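Local coordinates for protein ZmpA Glycopeptidase (Clostridium perfringens, PDB 6XSX) that probably cleaves glycosylated proteins as a metal-dependent glycopeptidase, the chain being the M60 peptidase module of a much longer, multidomain protein, at residues Leu355-Leu360 with Ser403-Arg408; Leu327-Leu332 with Glu407-Asp412; Asn429-Ala434 with Asn518-Ser523. One frame throughout, in Å; residues are numbered along the deposited sequence.

Contact 1: Leu355-Leu360 with Ser403-Arg408; sequences LWQLQL and SEHFER
The imidazole of His405 carries the CD2 methyl of Leu358 over one face, and the Phe406 ring has His405 CD2 of its own helix over one face, offset toward the rim, and Leu355 CD2 at its edge, close to the ring plane. These rings join two helices of the M60 peptidase module, 347-361 and 403-408, whose short segments run 133° apart in direction with axes 11.5 Å from each other. Over His405 the contact is a CH-pi one: Leu358 CD2 stands 4.0 Å from the ring centroid, displaced toward NE2. His405 reaches across because chi1 (177°) swings its ring away from the backbone N. The other methyl of Leu358, CD1, meets Phe406 CZ obliquely at 4.0 Å. Phe365 and Ala394, from two further helices, also touch Leu358, and all five residues in contact are buried. At the polar margin the Gln357 amide plane is turned 37° from the imidazole. Its OE1 is hydrogen-bonded to His409 and its NE2 to the carbonyls of Trp432 and Ala434, so the amide is held at both ends. His405 NE2 is hydrogen-bonded to Pro354; Gln357 OE1 merely comes close to His405 CE1, at 3.3 Å.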
ATOM      1  N   LEU A 355      13.136   9.401   3.667  1.00 19.11           N
ATOM      2  CA  LEU A 355      13.098   7.947   3.702  1.00 19.24           C
ATOM      3  C   LEU A 355      12.962   7.417   2.278  1.00 18.47           C
ATOM      4  O   LEU A 355      13.598   6.431   1.914  1.00 18.68           O
ATOM      5  CB  LEU A 355      11.926   7.486   4.578  1.00 18.53           C
ATOM      6  CG  LEU A 355      12.062   7.809   6.071  1.00 18.67           C
ATOM      7  CD1 LEU A 355      10.763   7.528   6.816  1.00 17.67           C
ATOM      8  CD2 LEU A 355      13.208   7.043   6.705  1.00 17.17           C
ATOM      9  N   TRP A 356      12.118   8.078   1.482  1.00 17.75           N
ATOM     10  CA  TRP A 356      11.940   7.713   0.087  1.00 17.45           C
ATOM     11  C   TRP A 356      13.267   7.828  -0.670  1.00 17.68           C
ATOM     12  O   TRP A 356      13.610   6.960  -1.475  1.00 17.73           O
ATOM     13  CB  TRP A 356      10.827   8.557  -0.549  1.00 17.10           C
ATOM     14  CG  TRP A 356      10.593   8.238  -1.995  1.00 16.52           C
ATOM     15  CD1 TRP A 356      10.680   9.096  -3.053  1.00 16.68           C
ATOM     16  CD2 TRP A 356      10.262   6.952  -2.549  1.00 16.52           C
ATOM     17  NE1 TRP A 356      10.392   8.441  -4.220  1.00 16.56           N
ATOM     18  CE2 TRP A 356      10.152   7.121  -3.946  1.00 16.44           C
ATOM     19  CE3 TRP A 356      10.042   5.677  -2.007  1.00 16.38           C
ATOM     20  CZ2 TRP A 356       9.834   6.064  -4.801  1.00 16.65           C
ATOM     21  CZ3 TRP A 356       9.734   4.629  -2.856  1.00 16.28           C
ATOM     22  CH2 TRP A 356       9.630   4.824  -4.235  1.00 16.47           C
ATOM     23  N   GLN A 357      14.012   8.908  -0.399  1.00 17.73           N
ATOM     24  CA  GLN A 357      15.308   9.149  -1.020  1.00 17.44           C
ATOM     25  C   GLN A 357      16.277   8.003  -0.733  1.00 17.22           C
ATOM     26  O   GLN A 357      16.996   7.568  -1.633  1.00 17.43           O
ATOM     27  CB  GLN A 357      15.915  10.463  -0.527  1.00 17.29           C
ATOM     28  CG  GLN A 357      15.188  11.695  -1.032  1.00 17.32           C
ATOM     29  CD  GLN A 357      15.898  12.966  -0.644  1.00 17.87           C
ATOM     30  OE1 GLN A 357      16.289  13.150   0.506  1.00 17.61           O
ATOM     31  NE2 GLN A 357      16.065  13.859  -1.610  1.00 17.90           N
ATOM     32  N   LEU A 358      16.319   7.545   0.525  1.00 17.42           N
ATOM     33  CA  LEU A 358      17.183   6.432   0.902  1.00 17.71           C
ATOM     34  C   LEU A 358      16.771   5.167   0.153  1.00 18.19           C
ATOM     35  O   LEU A 358      17.629   4.353  -0.171  1.00 20.08           O
ATOM     36  CB  LEU A 358      17.150   6.215   2.421  1.00 16.70           C
ATOM     37  CG  LEU A 358      17.690   7.372   3.268  1.00 17.05           C
ATOM     38  CD1 LEU A 358      17.499   7.113   4.761  1.00 15.65           C
ATOM     39  CD2 LEU A 358      19.155   7.665   2.957  1.00 16.61           C
ATOM     40  N   GLN A 359      15.467   5.024  -0.135  1.00 18.88           N
ATOM     41  CA  GLN A 359      14.933   3.863  -0.834  1.00 18.67           C
ATOM     42  C   GLN A 359      15.228   3.960  -2.333  1.00 18.77           C
ATOM     43  O   GLN A 359      15.460   2.949  -2.991  1.00 18.05           O
ATOM     44  CB  GLN A 359      13.431   3.716  -0.582  1.00 18.75           C
ATOM     45  CG  GLN A 359      12.776   2.562  -1.333  1.00 18.28           C
ATOM     46  CD  GLN A 359      13.227   1.194  -0.868  1.00 18.28           C
ATOM     47  OE1 GLN A 359      13.794   1.030   0.208  1.00 18.67           O
ATOM     48  NE2 GLN A 359      12.994   0.194  -1.693  1.00 17.65           N
ATOM     49  N   LEU A 360      15.228   5.181  -2.871  1.00 18.04           N
ATOM     50  CA  LEU A 360      15.639   5.383  -4.255  1.00 18.51           C
ATOM     51  C   LEU A 360      17.116   4.996  -4.392  1.00 19.86           C
ATOM     52  O   LEU A 360      17.511   4.375  -5.375  1.00 20.21           O
ATOM     53  CB  LEU A 360      15.413   6.851  -4.641  1.00 17.07           C
ATOM     54  CG  LEU A 360      13.960   7.279  -4.873  1.00 17.60           C
ATOM     55  CD1 LEU A 360      13.860   8.802  -4.925  1.00 17.76           C
ATOM     56  CD2 LEU A 360      13.425   6.700  -6.175  1.00 17.34           C
ATOM     57  N   SER A 403      22.769  11.528  10.097  1.00 24.08           N
ATOM     58  CA  SER A 403      22.278  12.669  10.857  1.00 26.31           C
ATOM     59  C   SER A 403      22.129  13.902   9.962  1.00 25.57           C
ATOM     60  O   SER A 403      21.090  14.563   9.991  1.00 24.42           O
ATOM     61  CB  SER A 403      23.126  12.955  12.082  1.00 29.13           C
ATOM     62  OG  SER A 403      22.816  12.034  13.128  1.00 33.27           O
ATOM     63  N   GLU A 404      23.169  14.189   9.164  1.00 22.59           N
ATOM     64  CA  GLU A 404      23.171  15.345   8.281  1.00 23.83           C
ATOM     65  C   GLU A 404      22.020  15.250   7.273  1.00 23.78           C
ATOM     66  O   GLU A 404      21.308  16.233   7.048  1.00 24.46           O
ATOM     67  CB  GLU A 404      24.537  15.513   7.607  1.00 23.07           C
ATOM     68  CG  GLU A 404      24.538  16.588   6.536  1.00 23.22           C
ATOM     69  CD  GLU A 404      25.889  16.864   5.902  1.00 23.18           C
ATOM     70  OE1 GLU A 404      25.965  17.780   5.061  1.00 22.22           O
ATOM     71  OE2 GLU A 404      26.859  16.156   6.248  1.00 23.79           O
ATOM     72  N   HIS A 405      21.844  14.060   6.676  1.00 22.39           N
ATOM     73  CA  HIS A 405      20.786  13.797   5.705  1.00 22.31           C
ATOM     74  C   HIS A 405      19.432  14.263   6.249  1.00 22.84           C
ATOM     75  O   HIS A 405      18.703  15.006   5.591  1.00 23.15           O
ATOM     76  CB  HIS A 405      20.774  12.300   5.329  1.00 21.13           C
ATOM     77  CG  HIS A 405      19.672  11.911   4.398  1.00 20.60           C
ATOM     78  ND1 HIS A 405      19.707  12.198   3.046  1.00 20.55           N
ATOM     79  CD2 HIS A 405      18.504  11.266   4.618  1.00 20.03           C
ATOM     80  CE1 HIS A 405      18.603  11.750   2.475  1.00 21.34           C
ATOM     81  NE2 HIS A 405      17.853  11.165   3.417  1.00 20.49           N
ATOM     82  N   PHE A 406      19.109  13.822   7.468  1.00 22.94           N
ATOM     83  CA  PHE A 406      17.818  14.123   8.061  1.00 23.21           C
ATOM     84  C   PHE A 406      17.745  15.581   8.516  1.00 25.17           C
ATOM     85  O   PHE A 406      16.713  16.228   8.331  1.00 25.24           O
ATOM     86  CB  PHE A 406      17.496  13.126   9.172  1.00 23.00           C
ATOM     87  CG  PHE A 406      17.011  11.777   8.695  1.00 22.36           C
ATOM     88  CD1 PHE A 406      15.684  11.584   8.337  1.00 21.94           C
ATOM     89  CD2 PHE A 406      17.875  10.690   8.636  1.00 22.33           C
ATOM     90  CE1 PHE A 406      15.238  10.338   7.917  1.00 22.18           C
ATOM     91  CE2 PHE A 406      17.429   9.443   8.218  1.00 21.68           C
ATOM     92  CZ  PHE A 406      16.109   9.269   7.858  1.00 22.19           C
ATOM     93  N   GLU A 407      18.833  16.116   9.094  1.00 26.83           N
ATOM     94  CA  GLU A 407      18.766  17.504   9.526  1.00 28.91           C
ATOM     95  C   GLU A 407      18.661  18.453   8.325  1.00 27.10           C
ATOM     96  O   GLU A 407      18.101  19.542   8.456  1.00 25.91           O
ATOM     97  CB  GLU A 407      19.740  17.845  10.662  1.00 33.41           C
ATOM     98  CG  GLU A 407      21.153  18.179  10.248  1.00 39.71           C
ATOM     99  CD  GLU A 407      22.153  18.290  11.394  1.00 43.32           C
ATOM    100  OE1 GLU A 407      23.319  17.904  11.183  1.00 48.16           O
ATOM    101  OE2 GLU A 407      21.774  18.756  12.495  1.00 41.97           O
ATOM    102  N   ARG A 408      19.113  18.015   7.136  1.00 24.59           N
ATOM    103  CA  ARG A 408      18.996  18.865   5.957  1.00 24.64           C
ATOM    104  C   ARG A 408      17.538  18.983   5.507  1.00 24.78           C
ATOM    105  O   ARG A 408      17.175  19.940   4.833  1.00 25.40           O
ATOM    106  CB  ARG A 408      19.906  18.383   4.826  1.00 24.03           C
ATOM    107  CG  ARG A 408      21.375  18.718   5.039  1.00 23.63           C
ATOM    108  CD  ARG A 408      22.155  18.426   3.776  1.00 23.33           C
ATOM    109  NE  ARG A 408      23.510  18.926   3.903  1.00 22.39           N
ATOM    110  CZ  ARG A 408      23.945  20.075   3.394  1.00 23.98           C
ATOM    111  NH1 ARG A 408      23.130  20.865   2.706  1.00 22.69           N
ATOM    112  NH2 ARG A 408      25.204  20.429   3.589  1.00 23.47           N
TER

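Contact 2: Leu327-Leu332 with Glu407-Asp412; sequences LPKVAL and ERHGMD
Lys329 NZ meets His409 O, and Arg408 NH1 meets Val330 O, where helix 321-331 comes up against the C-terminal end of helix 403-408, which a Schellman motif with Gly410 at positive phi (97°) closes. Backbone carbonyls are the acceptors on both sides. Lys329 NZ donates to His409 O at 3.1 Å, tilted 33° from the carbonyl plane, and a bend at chi3 (46°) folds the lysine tail over that carbonyl. Water 1 is the second acceptor of this ammonium and also bonds His409 ND1 at 2.8 Å, lying at the edge of the imidazole; the other ring nitrogen, NE2, is hydrogen-bonded to Gln357. Both polar atoms of the ring thus have partners, which would fix its rotation. In return, Arg408 NH1 donates to Val330 O at 2.8 Å, near the guanidinium plane, with a weak second bond to Ala331 O. These carbonyls belong to the last residues of helix 321-331, so a cation sits at the end where the helix dipole would favour it. NE and NH2 pair with Glu404 and Asp333. Between the two polar grips, Val330 CG1 lies directly over the centre of the His409 ring, 3.6 Å from its centroid.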
ATOM      1  N   LEU A 327      14.118  19.860  -2.626  1.00 22.96           N
ATOM      2  CA  LEU A 327      15.451  20.021  -3.183  1.00 21.89           C
ATOM      3  C   LEU A 327      16.042  21.391  -2.852  1.00 22.40           C
ATOM      4  O   LEU A 327      17.210  21.455  -2.476  1.00 23.71           O
ATOM      5  CB  LEU A 327      15.431  19.709  -4.684  1.00 21.04           C
ATOM      6  CG  LEU A 327      15.202  18.232  -5.018  1.00 20.61           C
ATOM      7  CD1 LEU A 327      15.166  18.023  -6.524  1.00 19.35           C
ATOM      8  CD2 LEU A 327      16.279  17.354  -4.386  1.00 19.39           C
ATOM      9  N   PRO A 328      15.283  22.513  -2.926  1.00 22.58           N
ATOM     10  CA  PRO A 328      15.803  23.812  -2.493  1.00 22.65           C
ATOM     11  C   PRO A 328      16.074  23.872  -0.994  1.00 23.96           C
ATOM     12  O   PRO A 328      16.898  24.667  -0.549  1.00 24.97           O
ATOM     13  CB  PRO A 328      14.683  24.819  -2.793  1.00 21.83           C
ATOM     14  CG  PRO A 328      13.760  24.094  -3.741  1.00 23.10           C
ATOM     15  CD  PRO A 328      13.908  22.614  -3.444  1.00 22.06           C
ATOM     16  N   LYS A 329      15.372  23.041  -0.212  1.00 23.34           N
ATOM     17  CA  LYS A 329      15.526  23.103   1.234  1.00 22.97           C
ATOM     18  C   LYS A 329      16.846  22.431   1.635  1.00 23.69           C
ATOM     19  O   LYS A 329      17.599  22.992   2.431  1.00 23.83           O
ATOM     20  CB  LYS A 329      14.275  22.557   1.933  1.00 23.81           C
ATOM     21  CG  LYS A 329      14.340  22.435   3.453  1.00 25.86           C
ATOM     22  CD  LYS A 329      13.158  21.686   4.063  1.00 25.14           C
ATOM     23  CE  LYS A 329      12.837  20.400   3.320  1.00 26.88           C
ATOM     24  NZ  LYS A 329      11.682  19.670   3.896  1.00 25.35           N
ATOM     25  N   VAL A 330      17.148  21.264   1.041  1.00 21.74           N
ATOM     26  CA  VAL A 330      18.249  20.424   1.500  1.00 22.28           C
ATOM     27  C   VAL A 330      19.577  20.941   0.954  1.00 22.75           C
ATOM     28  O   VAL A 330      20.628  20.545   1.444  1.00 21.38           O
ATOM     29  CB  VAL A 330      18.087  18.936   1.119  1.00 21.27           C
ATOM     30  CG1 VAL A 330      16.924  18.261   1.828  1.00 21.02           C
ATOM     31  CG2 VAL A 330      18.015  18.746  -0.387  1.00 19.82           C
ATOM     32  N   ALA A 331      19.528  21.784  -0.085  1.00 24.78           N
ATOM     33  CA  ALA A 331      20.744  22.187  -0.769  1.00 27.54           C
ATOM     34  C   ALA A 331      21.570  23.149   0.088  1.00 30.21           C
ATOM     35  O   ALA A 331      22.795  23.060   0.095  1.00 32.14           O
ATOM     36  CB  ALA A 331      20.427  22.737  -2.139  1.00 27.47           C
ATOM     37  N   LEU A 332      20.899  24.020   0.853  1.00 33.10           N
ATOM     38  CA  LEU A 332      21.551  25.101   1.579  1.00 37.34           C
ATOM     39  C   LEU A 332      22.516  24.525   2.607  1.00 39.42           C
ATOM     40  O   LEU A 332      22.283  23.444   3.140  1.00 41.32           O
ATOM     41  CB  LEU A 332      20.494  25.983   2.255  1.00 36.73           C
ATOM     42  CG  LEU A 332      19.420  26.570   1.337  1.00 37.41           C
ATOM     43  CD1 LEU A 332      18.535  27.553   2.094  1.00 35.64           C
ATOM     44  CD2 LEU A 332      20.036  27.229   0.108  1.00 35.79           C
ATOM     45  N   GLU A 407      18.833  16.116   9.094  1.00 26.83           N
ATOM     46  CA  GLU A 407      18.766  17.504   9.526  1.00 28.91           C
ATOM     47  C   GLU A 407      18.661  18.453   8.325  1.00 27.10           C
ATOM     48  O   GLU A 407      18.101  19.542   8.456  1.00 25.91           O
ATOM     49  CB  GLU A 407      19.740  17.845  10.662  1.00 33.41           C
ATOM     50  CG  GLU A 407      21.153  18.179  10.248  1.00 39.71           C
ATOM     51  CD  GLU A 407      22.153  18.290  11.394  1.00 43.32           C
ATOM     52  OE1 GLU A 407      23.319  17.904  11.183  1.00 48.16           O
ATOM     53  OE2 GLU A 407      21.774  18.756  12.495  1.00 41.97           O
ATOM     54  N   ARG A 408      19.113  18.015   7.136  1.00 24.59           N
ATOM     55  CA  ARG A 408      18.996  18.865   5.957  1.00 24.64           C
ATOM     56  C   ARG A 408      17.538  18.983   5.507  1.00 24.78           C
ATOM     57  O   ARG A 408      17.175  19.940   4.833  1.00 25.40           O
ATOM     58  CB  ARG A 408      19.906  18.383   4.826  1.00 24.03           C
ATOM     59  CG  ARG A 408      21.375  18.718   5.039  1.00 23.63           C
ATOM     60  CD  ARG A 408      22.155  18.426   3.776  1.00 23.33           C
ATOM     61  NE  ARG A 408      23.510  18.926   3.903  1.00 22.39           N
ATOM     62  CZ  ARG A 408      23.945  20.075   3.394  1.00 23.98           C
ATOM     63  NH1 ARG A 408      23.130  20.865   2.706  1.00 22.69           N
ATOM     64  NH2 ARG A 408      25.204  20.429   3.589  1.00 23.47           N
ATOM     65  N   HIS A 409      16.705  18.009   5.888  1.00 26.02           N
ATOM     66  CA  HIS A 409      15.281  18.031   5.587  1.00 27.07           C
ATOM     67  C   HIS A 409      14.524  18.885   6.606  1.00 28.93           C
ATOM     68  O   HIS A 409      13.304  19.056   6.493  1.00 28.29           O
ATOM     69  CB  HIS A 409      14.731  16.599   5.531  1.00 25.17           C
ATOM     70  CG  HIS A 409      15.000  15.912   4.235  1.00 23.87           C
ATOM     71  ND1 HIS A 409      14.104  15.947   3.184  1.00 22.59           N
ATOM     72  CD2 HIS A 409      16.060  15.189   3.807  1.00 22.54           C
ATOM     73  CE1 HIS A 409      14.592  15.260   2.170  1.00 22.15           C
ATOM     74  NE2 HIS A 409      15.794  14.786   2.525  1.00 20.65           N
ATOM     75  N   GLY A 410      15.259  19.383   7.612  1.00 30.40           N
ATOM     76  CA  GLY A 410      14.735  20.313   8.599  1.00 33.05           C
ATOM     77  C   GLY A 410      14.304  19.622   9.890  1.00 34.52           C
ATOM     78  O   GLY A 410      13.622  20.224  10.708  1.00 35.36           O
ATOM     79  N   MET A 411      14.701  18.358  10.063  1.00 36.72           N
ATOM     80  CA  MET A 411      14.420  17.644  11.297  1.00 37.94           C
ATOM     81  C   MET A 411      15.447  18.057  12.350  1.00 39.84           C
ATOM     82  O   MET A 411      16.595  18.350  12.016  1.00 39.44           O
ATOM     83  CB  MET A 411      14.501  16.133  11.079  1.00 37.12           C
ATOM     84  CG  MET A 411      14.224  15.344  12.334  1.00 39.70           C
ATOM     85  SD  MET A 411      14.707  13.625  12.138  1.00 40.11           S
ATOM     86  CE  MET A 411      13.571  13.127  10.844  1.00 38.58           C
ATOM     87  N   ASP A 412      15.018  18.077  13.620  1.00 40.16           N
ATOM     88  CA  ASP A 412      15.898  18.440  14.718  1.00 39.08           C
ATOM     89  C   ASP A 412      16.548  17.173  15.260  1.00 38.07           C
ATOM     90  O   ASP A 412      15.910  16.403  15.972  1.00 37.72           O
ATOM     91  CB  ASP A 412      15.141  19.192  15.817  1.00 42.43           C
ATOM     92  CG  ASP A 412      16.028  19.976  16.771  1.00 45.42           C
ATOM     93  OD1 ASP A 412      17.138  19.499  17.101  1.00 47.73           O
ATOM     94  OD2 ASP A 412      15.599  21.066  17.184  1.00 51.65           O
TER
HETATM   95  O   HOH W   1      11.597  17.213   3.142  1.00 28.03           O

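Contact 3: Asn429-Ala434 with Asn518-Ser523; sequences NKLWYA and NEINPS
Ile520, in left-handed backbone conformation (phi 59°) although beta-branched, pushes its side chain against the turn formed by Asn429-Ala434. The contact joins two loops: one follows helix 415-421 and contains an inverse gamma turn centred on Lys430 and a short 3-10 segment, 431-433; the other links strands 511-517 and 526-528 of the C-terminal antiparallel beta-sheet. Ile520 supplies most of the hydrophobic surface from its side, with its two branches used separately. CD1, at the end of the longer branch, meets Ala434 CB at 3.8 Å and Leu431 CD2 at 4.1 Å, the leucine crossing the isoleucine at about a right angle. The other branch, CG2, lies 3.3 Å from Lys430 O, a carbonyl that already accepts the Tyr433 backbone N-H within the 3-10 turn. The chi1 of Ile520, -32°, is well away from a staggered value, consistent with a tight fit in this bend. Tyr361 of helix 347-361 also touches Ile520 and Leu431, linking the loops to the helical part of the module. On the sheet side, Asp517 OD1 accepts the backbone N-H groups of Glu519 and Asn521, holding the chain on both flanks of Ile520. The remaining tie is polar. Asn429 turns its amide toward the isoleucine backbone, and ND2 donates to Ile520 O in a nearly straight bond, 171° at the hydrogen. The oxygen lies in the plane of the amide, whereas Asn429 ND2, 3.0 Å from Ile520 O, stands well above the carbonyl plane, not on a lone pair.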
ATOM      1  N   ASN A 429      28.204  10.528  -0.611  1.00 23.30           N
ATOM      2  CA  ASN A 429      27.290  11.045  -1.616  1.00 22.61           C
ATOM      3  C   ASN A 429      26.292  11.968  -0.925  1.00 22.29           C
ATOM      4  O   ASN A 429      25.875  11.704   0.205  1.00 19.98           O
ATOM      5  CB  ASN A 429      26.458   9.945  -2.281  1.00 23.74           C
ATOM      6  CG  ASN A 429      27.276   8.842  -2.919  1.00 24.91           C
ATOM      7  OD1 ASN A 429      27.726   7.917  -2.239  1.00 22.43           O
ATOM      8  ND2 ASN A 429      27.461   8.927  -4.230  1.00 24.93           N
ATOM      9  N   LYS A 430      25.880  13.026  -1.631  1.00 21.07           N
ATOM     10  CA  LYS A 430      24.833  13.910  -1.142  1.00 21.75           C
ATOM     11  C   LYS A 430      23.473  13.254  -1.383  1.00 19.84           C
ATOM     12  O   LYS A 430      22.759  13.589  -2.327  1.00 20.27           O
ATOM     13  CB  LYS A 430      24.993  15.305  -1.759  1.00 21.81           C
ATOM     14  CG  LYS A 430      26.357  15.944  -1.513  1.00 22.42           C
ATOM     15  CD  LYS A 430      26.394  17.433  -1.850  1.00 22.20           C
ATOM     16  CE  LYS A 430      27.733  18.081  -1.560  1.00 22.55           C
ATOM     17  NZ  LYS A 430      27.782  19.464  -2.091  1.00 23.40           N
ATOM     18  N   LEU A 431      23.130  12.306  -0.509  1.00 19.93           N
ATOM     19  CA  LEU A 431      21.975  11.445  -0.702  1.00 19.98           C
ATOM     20  C   LEU A 431      20.696  12.280  -0.756  1.00 20.41           C
ATOM     21  O   LEU A 431      19.708  11.839  -1.335  1.00 20.42           O
ATOM     22  CB  LEU A 431      21.921  10.411   0.426  1.00 20.36           C
ATOM     23  CG  LEU A 431      23.119   9.464   0.543  1.00 20.22           C
ATOM     24  CD1 LEU A 431      22.938   8.557   1.747  1.00 20.61           C
ATOM     25  CD2 LEU A 431      23.305   8.628  -0.721  1.00 19.09           C
ATOM     26  N   TRP A 432      20.728  13.493  -0.183  1.00 19.30           N
ATOM     27  CA  TRP A 432      19.545  14.345  -0.151  1.00 19.82           C
ATOM     28  C   TRP A 432      19.227  14.935  -1.525  1.00 19.92           C
ATOM     29  O   TRP A 432      18.228  15.637  -1.665  1.00 20.74           O
ATOM     30  CB  TRP A 432      19.661  15.448   0.909  1.00 19.50           C
ATOM     31  CG  TRP A 432      21.000  16.124   0.905  1.00 19.17           C
ATOM     32  CD1 TRP A 432      21.346  17.260   0.236  1.00 19.12           C
ATOM     33  CD2 TRP A 432      22.189  15.680   1.584  1.00 19.44           C
ATOM     34  NE1 TRP A 432      22.662  17.567   0.460  1.00 18.91           N
ATOM     35  CE2 TRP A 432      23.207  16.616   1.283  1.00 19.07           C
ATOM     36  CE3 TRP A 432      22.494  14.590   2.414  1.00 19.30           C
ATOM     37  CZ2 TRP A 432      24.504  16.495   1.788  1.00 19.13           C
ATOM     38  CZ3 TRP A 432      23.779  14.465   2.903  1.00 19.47           C
ATOM     39  CH2 TRP A 432      24.768  15.405   2.596  1.00 19.68           C
ATOM     40  N   TYR A 433      20.056  14.653  -2.536  1.00 19.10           N
ATOM     41  CA  TYR A 433      19.733  15.081  -3.893  1.00 18.11           C
ATOM     42  C   TYR A 433      18.936  14.003  -4.637  1.00 18.45           C
ATOM     43  O   TYR A 433      18.530  14.226  -5.777  1.00 17.85           O
ATOM     44  CB  TYR A 433      20.988  15.468  -4.686  1.00 19.45           C
ATOM     45  CG  TYR A 433      21.694  16.741  -4.271  1.00 19.80           C
ATOM     46  CD1 TYR A 433      21.032  17.752  -3.588  1.00 19.60           C
ATOM     47  CD2 TYR A 433      23.024  16.959  -4.605  1.00 20.19           C
ATOM     48  CE1 TYR A 433      21.678  18.916  -3.204  1.00 19.60           C
ATOM     49  CE2 TYR A 433      23.686  18.121  -4.233  1.00 19.93           C
ATOM     50  CZ  TYR A 433      23.010  19.105  -3.531  1.00 20.41           C
ATOM     51  OH  TYR A 433      23.645  20.255  -3.158  1.00 21.68           O
ATOM     52  N   ALA A 434      18.706  12.836  -4.006  1.00 18.02           N
ATOM     53  CA  ALA A 434      17.947  11.775  -4.658  1.00 17.88           C
ATOM     54  C   ALA A 434      16.569  12.296  -5.058  1.00 17.76           C
ATOM     55  O   ALA A 434      15.955  13.061  -4.314  1.00 17.90           O
ATOM     56  CB  ALA A 434      17.809  10.563  -3.761  1.00 17.11           C
ATOM     57  N   ASN A 518      22.571   9.166 -11.861  1.00 17.68           N
ATOM     58  CA  ASN A 518      21.494   8.317 -11.380  1.00 18.68           C
ATOM     59  C   ASN A 518      21.886   7.599 -10.088  1.00 19.64           C
ATOM     60  O   ASN A 518      21.013   7.081  -9.400  1.00 20.79           O
ATOM     61  CB  ASN A 518      21.045   7.316 -12.451  1.00 17.92           C
ATOM     62  CG  ASN A 518      20.189   7.940 -13.533  1.00 18.43           C
ATOM     63  OD1 ASN A 518      19.222   8.640 -13.225  1.00 17.58           O
ATOM     64  ND2 ASN A 518      20.512   7.664 -14.796  1.00 17.71           N
ATOM     65  N   GLU A 519      23.188   7.539  -9.792  1.00 18.66           N
ATOM     66  CA  GLU A 519      23.666   6.974  -8.539  1.00 19.67           C
ATOM     67  C   GLU A 519      24.182   8.082  -7.613  1.00 18.86           C
ATOM     68  O   GLU A 519      24.955   7.815  -6.695  1.00 18.29           O
ATOM     69  CB  GLU A 519      24.691   5.873  -8.818  1.00 20.02           C
ATOM     70  CG  GLU A 519      24.050   4.622  -9.394  1.00 23.12           C
ATOM     71  CD  GLU A 519      24.972   3.476  -9.771  1.00 24.23           C
ATOM     72  OE1 GLU A 519      26.130   3.447  -9.285  1.00 26.29           O
ATOM     73  OE2 GLU A 519      24.537   2.635 -10.590  1.00 26.09           O
ATOM     74  N   ILE A 520      23.744   9.326  -7.864  1.00 18.08           N
ATOM     75  CA  ILE A 520      24.070  10.476  -7.030  1.00 17.89           C
ATOM     76  C   ILE A 520      25.589  10.689  -6.968  1.00 19.08           C
ATOM     77  O   ILE A 520      26.145  11.030  -5.919  1.00 17.56           O
ATOM     78  CB  ILE A 520      23.438  10.358  -5.625  1.00 17.13           C
ATOM     79  CG1 ILE A 520      22.101   9.603  -5.664  1.00 16.56           C
ATOM     80  CG2 ILE A 520      23.301  11.749  -5.011  1.00 17.13           C
ATOM     81  CD1 ILE A 520      21.401   9.442  -4.311  1.00 16.97           C
ATOM     82  N   ASN A 521      26.268  10.502  -8.103  1.00 18.64           N
ATOM     83  CA  ASN A 521      27.664  10.895  -8.175  1.00 19.35           C
ATOM     84  C   ASN A 521      27.758  12.286  -8.790  1.00 20.15           C
ATOM     85  O   ASN A 521      27.114  12.560  -9.803  1.00 19.85           O
ATOM     86  CB  ASN A 521      28.499   9.917  -8.999  1.00 19.04           C
ATOM     87  CG  ASN A 521      28.517   8.536  -8.394  1.00 19.31           C
ATOM     88  OD1 ASN A 521      27.761   7.663  -8.813  1.00 22.08           O
ATOM     89  ND2 ASN A 521      29.369   8.328  -7.409  1.00 18.76           N
ATOM     90  N   PRO A 522      28.600  13.182  -8.219  1.00 22.25           N
ATOM     91  CA  PRO A 522      28.824  14.508  -8.802  1.00 22.29           C
ATOM     92  C   PRO A 522      29.746  14.428 -10.021  1.00 23.59           C
ATOM     93  O   PRO A 522      30.594  13.543 -10.092  1.00 24.18           O
ATOM     94  CB  PRO A 522      29.483  15.265  -7.636  1.00 23.37           C
ATOM     95  CG  PRO A 522      30.246  14.188  -6.866  1.00 22.94           C
ATOM     96  CD  PRO A 522      29.370  12.957  -6.981  1.00 21.83           C
ATOM     97  N   SER A 523      29.548  15.336 -10.988  1.00 22.70           N
ATOM     98  CA  SER A 523      30.511  15.589 -12.054  1.00 24.03           C
ATOM     99  C   SER A 523      31.645  16.473 -11.542  1.00 25.36           C
ATOM    100  O   SER A 523      31.601  16.941 -10.405  1.00 24.86           O
ATOM    101  CB  SER A 523      29.838  16.289 -13.198  1.00 23.05           C
ATOM    102  OG  SER A 523      29.463  17.605 -12.804  1.00 23.55           O
TER

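How the contacts relate
All three contacts lie on the same side of the chain's centre. Contacts 1 and 2, with centres about 9 Å apart, share helix 403-408 and its residues Glu407 and Arg408; their other segments come from helices 347-361 and 321-331, consecutive in the chain. Contact 3 follows both along the sequence, its centre about 12 Å from that of contact 1 and 15 Å from that of contact 2. Its 429-434 segment packs on the helices of the other two, Trp432 lying against Arg408 and close to Val330. Through this segment the helical part of the peptidase module is joined to the C-terminal beta-sheet that supplies 518-523.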